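Long-range contact in antibiotic biosynthesis monooxygenase (Shewanella loihica, PDB 2RIL), which is a putative oxidoreductase that probably acts as a monooxygenase, related to those of antibiotic biosynthesis: residues 39-44 with 59-64. Residues are numbered along the deposited sequence; the frame is centred on the assembly and turned at random.
Sequences YLSTQL and VAIWQS. With ACT (acetate ion), chain C.
A classic beta bulge interrupts this antiparallel hairpin of strands 39-47 and 56-62, part of the sheet of the dimeric alpha/beta-barrel fold of the ABM family, which continues through Leu44 into a strand of the second subunit. Leu40 and Ser41 both face Ile61, whose carbonyl O takes a bond from Leu40 N at 2.9 Å, in the carbonyl plane, and a weak one from Ser41 N. The extra residue turns Leu40 toward the partner strand, so its CD1 reaches Ile61 CG2 and the backbone of Gln63. On the helix-covered face, Tyr39 has CG anti to its backbone N (chi1 179°) and Trp62 has CG anti to its carbonyl carbon (chi1 -73°); together they bring the Tyr39 edge onto the face of the six-membered ring of Trp62, CD1 standing 3.6 Å from CZ2. Tyr39 CA adds a CH-pi contact to the same ring, while Phe68 makes another edge-to-face pair with Trp62. Thr42 OG1 lies against Ala60 CB and hydrogen-bonds to Asn58. On the other face a water donates to both Gln43 OE1 and Val59 O. Ser41 OG, crowded between backbone N and carbonyl carbon (chi1 65°), donates to an acetate, likely picked up from the crystallisation solution, in a very short 2.4 Å bond to its O atom.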
loop_
_atom_site.group_PDB
_atom_site.type_symbol
_atom_site.label_atom_id
_atom_site.label_comp_id
_atom_site.label_asym_id
_atom_site.label_seq_id
_atom_site.Cartn_x
_atom_site.Cartn_y
_atom_site.Cartn_z
ATOM N N TYR A 39 -15.840 6.902 -6.906
ATOM C CA TYR A 39 -14.966 6.997 -5.756
ATOM C C TYR A 39 -15.639 6.380 -4.557
ATOM O O TYR A 39 -16.768 6.760 -4.249
ATOM C CB TYR A 39 -14.686 8.434 -5.421
ATOM C CG TYR A 39 -13.798 8.644 -4.219
ATOM C CD1 TYR A 39 -12.434 8.678 -4.380
ATOM C CD2 TYR A 39 -14.337 8.854 -2.960
ATOM C CE1 TYR A 39 -11.604 8.931 -3.324
ATOM C CE2 TYR A 39 -13.504 9.072 -1.863
ATOM C CZ TYR A 39 -12.130 9.133 -2.088
ATOM O OH TYR A 39 -11.236 9.422 -1.073
ATOM N N LEU A 40 -14.989 5.431 -3.881
ATOM C CA LEU A 40 -15.587 4.782 -2.732
ATOM C C LEU A 40 -15.000 5.183 -1.402
ATOM O O LEU A 40 -15.768 5.582 -0.516
ATOM C CB LEU A 40 -15.662 3.237 -2.834
ATOM C CG LEU A 40 -16.481 2.735 -4.021
ATOM C CD1 LEU A 40 -16.288 1.208 -4.275
ATOM C CD2 LEU A 40 -17.955 3.123 -3.860
ATOM N N SER A 41 -13.678 5.106 -1.248
ATOM C CA SER A 41 -13.063 5.408 0.015
ATOM C C SER A 41 -11.561 5.558 -0.159
ATOM O O SER A 41 -10.999 5.169 -1.203
ATOM C CB SER A 41 -13.405 4.329 1.032
ATOM O OG SER A 41 -12.841 3.111 0.656
ATOM N N THR A 42 -10.900 6.105 0.873
ATOM C CA THR A 42 -9.460 6.161 0.865
ATOM C C THR A 42 -8.887 6.109 2.267
ATOM O O THR A 42 -9.578 6.443 3.242
ATOM C CB THR A 42 -8.972 7.428 0.144
ATOM O OG1 THR A 42 -7.646 7.223 -0.344
ATOM C CG2 THR A 42 -9.034 8.636 1.055
ATOM N N GLN A 43 -7.637 5.668 2.340
ATOM C CA GLN A 43 -6.881 5.656 3.575
ATOM C C GLN A 43 -5.474 6.123 3.282
ATOM O O GLN A 43 -4.673 5.380 2.662
ATOM C CB GLN A 43 -6.844 4.262 4.204
ATOM C CG GLN A 43 -8.194 3.731 4.638
ATOM C CD GLN A 43 -8.068 2.350 5.177
ATOM O OE1 GLN A 43 -7.731 1.460 4.428
ATOM N NE2 GLN A 43 -8.229 2.185 6.469
ATOM N N LEU A 44 -5.157 7.328 3.725
ATOM C CA LEU A 44 -3.788 7.835 3.545
ATOM C C LEU A 44 -3.016 7.347 4.757
ATOM O O LEU A 44 -3.381 7.639 5.895
ATOM C CB LEU A 44 -3.758 9.374 3.571
ATOM C CG LEU A 44 -2.349 9.984 3.356
ATOM C CD1 LEU A 44 -1.761 9.682 1.988
ATOM C CD2 LEU A 44 -2.411 11.481 3.652
ATOM N N VAL A 59 -4.093 4.460 -0.103
ATOM C CA VAL A 59 -4.782 3.265 -0.554
ATOM C C VAL A 59 -6.252 3.632 -0.715
ATOM O O VAL A 59 -6.921 3.861 0.273
ATOM C CB VAL A 59 -4.606 2.102 0.417
ATOM C CG1 VAL A 59 -5.259 0.809 -0.196
ATOM C CG2 VAL A 59 -3.127 1.787 0.737
ATOM N N ALA A 60 -6.722 3.714 -1.962
ATOM C CA ALA A 60 -8.096 4.159 -2.266
ATOM C C ALA A 60 -8.850 3.072 -2.998
ATOM O O ALA A 60 -8.251 2.306 -3.748
ATOM C CB ALA A 60 -8.066 5.386 -3.145
ATOM N N ILE A 61 -10.156 3.029 -2.800
ATOM C CA ILE A 61 -11.005 2.050 -3.434
ATOM C C ILE A 61 -11.935 2.771 -4.410
ATOM O O ILE A 61 -12.552 3.805 -4.072
ATOM C CB ILE A 61 -11.859 1.273 -2.438
ATOM C CG1 ILE A 61 -11.028 0.880 -1.221
ATOM C CG2 ILE A 61 -12.480 0.040 -3.147
ATOM C CD1 ILE A 61 -10.105 -0.214 -1.507
ATOM N N TRP A 62 -11.994 2.239 -5.620
ATOM C CA TRP A 62 -12.829 2.756 -6.693
ATOM C C TRP A 62 -13.777 1.649 -7.176
ATOM O O TRP A 62 -13.423 0.475 -7.183
ATOM C CB TRP A 62 -11.958 3.240 -7.855
ATOM C CG TRP A 62 -11.245 4.496 -7.556
ATOM C CD1 TRP A 62 -10.091 4.658 -6.822
ATOM C CD2 TRP A 62 -11.695 5.806 -7.882
ATOM N NE1 TRP A 62 -9.786 5.968 -6.704
ATOM C CE2 TRP A 62 -10.739 6.704 -7.377
ATOM C CE3 TRP A 62 -12.783 6.303 -8.621
ATOM C CZ2 TRP A 62 -10.847 8.064 -7.569
ATOM C CZ3 TRP A 62 -12.874 7.647 -8.796
ATOM C CH2 TRP A 62 -11.918 8.509 -8.277
ATOM N N GLN A 63 -14.941 2.049 -7.658
ATOM C CA GLN A 63 -15.915 1.068 -8.119
ATOM C C GLN A 63 -15.469 0.263 -9.346
ATOM O O GLN A 63 -15.881 -0.880 -9.544
ATOM C CB GLN A 63 -17.195 1.809 -8.456
ATOM C CG GLN A 63 -18.352 0.879 -8.779
ATOM C CD GLN A 63 -18.894 0.212 -7.493
ATOM O OE1 GLN A 63 -19.295 0.918 -6.534
ATOM N NE2 GLN A 63 -18.874 -1.133 -7.444
ATOM N N SER A 64 -14.624 0.866 -10.194
ATOM C CA SER A 64 -14.108 0.216 -11.389
ATOM C C SER A 64 -12.883 0.894 -11.878
ATOM O O SER A 64 -12.639 2.070 -11.551
ATOM C CB SER A 64 -15.166 0.281 -12.512
ATOM O OG SER A 64 -15.429 1.600 -12.921
HETATM C C ACT C . -15.578 1.022 0.682
HETATM O O ACT C . -14.390 1.242 0.945
HETATM O OXT ACT C . -15.776 -0.152 0.334
HETATM C CH3 ACT C . -16.658 2.063 0.779
HETATM O O HOH W 1 -8.244 1.731 1.594
#